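Local coordinates for uncharacterized protein (Alicyclobacillus acidocaldarius subsp. acidocaldarius, PDB 3RQB) that is of experimentally unknown function but has a double hot-dog fold and probably hydrolyses the thioester bond of acyl-CoA substrates, at residues B[92-97]-B[110-115]. Numbering follows the deposited sequence.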
ATOM      1  N   GLN B  92     -16.510  -6.070   1.593  1.00 50.39           N
ATOM      2  CA  GLN B  92     -16.828  -5.626   0.221  1.00 49.94           C
ATOM      3  C   GLN B  92     -15.652  -4.971  -0.546  1.00 50.49           C
ATOM      4  O   GLN B  92     -14.960  -4.106  -0.004  1.00 52.30           O
ATOM      5  CB  GLN B  92     -17.999  -4.648   0.273  1.00 51.27           C
ATOM      6  CG  GLN B  92     -18.676  -4.410  -1.059  1.00 55.84           C
ATOM      7  CD  GLN B  92     -19.725  -3.325  -0.974  1.00 61.76           C
ATOM      8  OE1 GLN B  92     -19.691  -2.485  -0.075  1.00 61.40           O
ATOM      9  NE2 GLN B  92     -20.665  -3.335  -1.909  1.00 66.61           N
ATOM     10  N   HIS B  93     -15.457  -5.348  -1.813  1.00 46.91           N
ATOM     11  CA  HIS B  93     -14.342  -4.826  -2.618  1.00 46.20           C
ATOM     12  C   HIS B  93     -14.798  -3.979  -3.810  1.00 48.03           C
ATOM     13  O   HIS B  93     -15.656  -4.410  -4.584  1.00 46.56           O
ATOM     14  CB  HIS B  93     -13.493  -5.970  -3.173  1.00 45.59           C
ATOM     15  CG  HIS B  93     -12.610  -6.631  -2.164  1.00 51.88           C
ATOM     16  ND1 HIS B  93     -13.091  -7.507  -1.214  1.00 52.80           N
ATOM     17  CD2 HIS B  93     -11.269  -6.570  -1.979  1.00 63.00           C
ATOM     18  CE1 HIS B  93     -12.086  -7.950  -0.478  1.00 58.60           C
ATOM     19  NE2 HIS B  93     -10.970  -7.397  -0.920  1.00 66.30           N
ATOM     20  N   PHE B  94     -14.192  -2.803  -3.985  1.00 44.16           N
ATOM     21  CA  PHE B  94     -14.534  -1.905  -5.096  1.00 38.84           C
ATOM     22  C   PHE B  94     -13.394  -1.704  -6.079  1.00 34.01           C
ATOM     23  O   PHE B  94     -12.224  -1.702  -5.698  1.00 32.17           O
ATOM     24  CB  PHE B  94     -14.951  -0.527  -4.573  1.00 44.01           C
ATOM     25  CG  PHE B  94     -16.360  -0.471  -4.064  1.00 53.23           C
ATOM     26  CD1 PHE B  94     -16.659  -0.862  -2.768  1.00 55.29           C
ATOM     27  CD2 PHE B  94     -17.388  -0.015  -4.877  1.00 56.49           C
ATOM     28  CE1 PHE B  94     -17.961  -0.813  -2.297  1.00 58.54           C
ATOM     29  CE2 PHE B  94     -18.693   0.040  -4.411  1.00 58.76           C
ATOM     30  CZ  PHE B  94     -18.981  -0.364  -3.117  1.00 58.28           C
ATOM     31  N   THR B  95     -13.744  -1.508  -7.346  1.00 41.14           N
ATOM     32  CA  THR B  95     -12.769  -1.151  -8.381  1.00 47.73           C
ATOM     33  C   THR B  95     -13.190   0.164  -9.030  1.00 49.47           C
ATOM     34  O   THR B  95     -14.305   0.286  -9.531  1.00 51.73           O
ATOM     35  CB  THR B  95     -12.656  -2.245  -9.467  1.00 49.50           C
ATOM     36  OG1 THR B  95     -11.830  -3.318  -8.990  1.00 52.94           O
ATOM     37  CG2 THR B  95     -12.054  -1.670 -10.746  1.00 52.94           C
ATOM     38  N   LEU B  96     -12.314   1.158  -9.019  1.00 47.41           N
ATOM     39  CA  LEU B  96     -12.715   2.464  -9.526  1.00 50.79           C
ATOM     40  C   LEU B  96     -11.785   3.040 -10.572  1.00 53.12           C
ATOM     41  O   LEU B  96     -10.576   2.770 -10.601  1.00 45.97           O
ATOM     42  CB  LEU B  96     -12.886   3.471  -8.393  1.00 60.22           C
ATOM     43  CG  LEU B  96     -13.606   2.964  -7.150  1.00 64.83           C
ATOM     44  CD1 LEU B  96     -12.598   2.353  -6.189  1.00 66.47           C
ATOM     45  CD2 LEU B  96     -14.350   4.094  -6.488  1.00 65.55           C
ATOM     46  N   THR B  97     -12.389   3.845 -11.437  1.00 59.92           N
ATOM     47  CA  THR B  97     -11.713   4.436 -12.572  1.00 53.94           C
ATOM     48  C   THR B  97     -12.225   5.850 -12.808  1.00 48.79           C
ATOM     49  O   THR B  97     -13.436   6.077 -12.853  1.00 49.29           O
ATOM     50  CB  THR B  97     -11.968   3.585 -13.820  1.00 57.54           C
ATOM     51  OG1 THR B  97     -11.704   2.204 -13.516  1.00 61.86           O
ATOM     52  CG2 THR B  97     -11.086   4.042 -14.969  1.00 61.11           C
ATOM     53  N   ALA B 110     -10.693  -0.384  -3.366  1.00 47.57           N
ATOM     54  CA  ALA B 110     -11.068  -0.146  -1.982  1.00 43.89           C
ATOM     55  C   ALA B 110     -11.705  -1.369  -1.343  1.00 47.52           C
ATOM     56  O   ALA B 110     -12.353  -2.193  -2.009  1.00 48.78           O
ATOM     57  CB  ALA B 110     -12.001   1.061  -1.873  1.00 30.61           C
ATOM     58  N   VAL B 111     -11.520  -1.470  -0.035  1.00 39.92           N
ATOM     59  CA  VAL B 111     -12.128  -2.535   0.718  1.00 34.93           C
ATOM     60  C   VAL B 111     -13.017  -1.937   1.786  1.00 38.25           C
ATOM     61  O   VAL B 111     -12.562  -1.152   2.605  1.00 32.97           O
ATOM     62  CB  VAL B 111     -11.063  -3.403   1.377  1.00 29.40           C
ATOM     63  CG1 VAL B 111     -11.704  -4.636   1.988  1.00 25.07           C
ATOM     64  CG2 VAL B 111     -10.002  -3.794   0.346  1.00 34.14           C
ATOM     65  N   PHE B 112     -14.291  -2.314   1.766  1.00 47.94           N
ATOM     66  CA  PHE B 112     -15.233  -1.931   2.812  1.00 48.30           C
ATOM     67  C   PHE B 112     -15.590  -3.158   3.610  1.00 45.07           C
ATOM     68  O   PHE B 112     -15.577  -4.265   3.087  1.00 47.34           O
ATOM     69  CB  PHE B 112     -16.512  -1.368   2.214  1.00 49.72           C
ATOM     70  CG  PHE B 112     -16.378   0.025   1.723  1.00 55.80           C
ATOM     71  CD1 PHE B 112     -15.605   0.310   0.609  1.00 58.34           C
ATOM     72  CD2 PHE B 112     -17.035   1.057   2.364  1.00 60.83           C
ATOM     73  CE1 PHE B 112     -15.490   1.603   0.143  1.00 56.22           C
ATOM     74  CE2 PHE B 112     -16.922   2.352   1.904  1.00 63.89           C
ATOM     75  CZ  PHE B 112     -16.147   2.627   0.790  1.00 57.44           C
ATOM     76  N   GLY B 113     -15.910  -2.964   4.882  1.00 42.34           N
ATOM     77  CA  GLY B 113     -16.316  -4.076   5.712  1.00 44.32           C
ATOM     78  C   GLY B 113     -16.970  -3.635   7.002  1.00 49.39           C
ATOM     79  O   GLY B 113     -16.777  -2.507   7.461  1.00 42.88           O
ATOM     80  N   ILE B 114     -17.757  -4.530   7.585  1.00 56.18           N
ATOM     81  CA  ILE B 114     -18.367  -4.281   8.876  1.00 51.17           C
ATOM     82  C   ILE B 114     -17.538  -4.959   9.940  1.00 54.18           C
ATOM     83  O   ILE B 114     -17.330  -6.179   9.896  1.00 60.65           O
ATOM     84  CB  ILE B 114     -19.789  -4.840   8.937  1.00 45.69           C
ATOM     85  CG1 ILE B 114     -20.625  -4.265   7.786  1.00 51.06           C
ATOM     86  CG2 ILE B 114     -20.408  -4.553  10.318  1.00 37.96           C
ATOM     87  CD1 ILE B 114     -21.427  -5.306   7.015  1.00 51.51           C
ATOM     88  N   ARG B 115     -17.057  -4.172  10.896  1.00 55.71           N
ATOM     89  CA  ARG B 115     -16.208  -4.728  11.945  1.00 63.44           C
ATOM     90  C   ARG B 115     -16.780  -4.641  13.361  1.00 68.79           C
ATOM     91  O   ARG B 115     -17.560  -3.738  13.702  1.00 65.54           O
ATOM     92  CB  ARG B 115     -14.781  -4.161  11.879  1.00 62.33           C
ATOM     93  CG  ARG B 115     -14.706  -2.673  11.629  1.00 65.68           C
ATOM     94  CD  ARG B 115     -13.362  -2.268  11.027  1.00 67.39           C
ATOM     95  NE  ARG B 115     -12.235  -2.428  11.947  1.00 61.07           N
ATOM     96  CZ  ARG B 115     -11.165  -1.642  11.938  1.00 47.76           C
ATOM     97  NH1 ARG B 115     -11.088  -0.649  11.062  1.00 36.43           N
ATOM     98  NH2 ARG B 115     -10.180  -1.839  12.804  1.00 49.50           N
TER
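Strands 91-100 and 103-113 form a beta hairpin, and residues 92-94 pair antiparallel with 110-112 near its open end, far from the turn. Four backbone hydrogen bonds join them, two at each hydrogen-bonded pair. Phe94 N reaches Ala110 O at 2.8 Å, nearly straight at 171° and in the carbonyl plane; Ala110 N answers Phe94 O with the longer return bond, 3.1 Å, arriving above the carbonyl plane. Gln92 and Phe112 exchange the other two bonds, and between them His93 and Val111 form the non-hydrogen-bonded pair, their side chains side by side.

Phe94 leaves the strand with its CB 4.3 Å from Ala110 CB. CG is anti to the carbonyl carbon (chi1 -79°), and the ring stands off the sheet, tilted back toward the Gln92 end, so that CD1 comes 3.7 Å from CD1 of Phe112, with CE1 touching the same atom. The two rings cross obliquely, planes 64° apart. Alongside Phe112 runs the extended Gln92, its CG anti to the backbone N; its OE1 passes Phe112 CB but accepts a hydrogen bond from Leu59 N, so the buried amide oxygen is satisfied.

On the other face of the sheet, Val111 lays CG1 over one face of the His93 imidazole, a CH-pi contact 4.2 Å from the ring centroid, while CG2 packs against His93 CD2. This face looks to the second subunit, whose Phe69 and Asn68 pack on His93 and Val111. The Phe94 and Phe112 rings instead rest on Ala52 of helix 41-53, the helix wrapped by the N-terminal hot-dog sheet, with strands 77-87 and 61-69 flanking the hairpin.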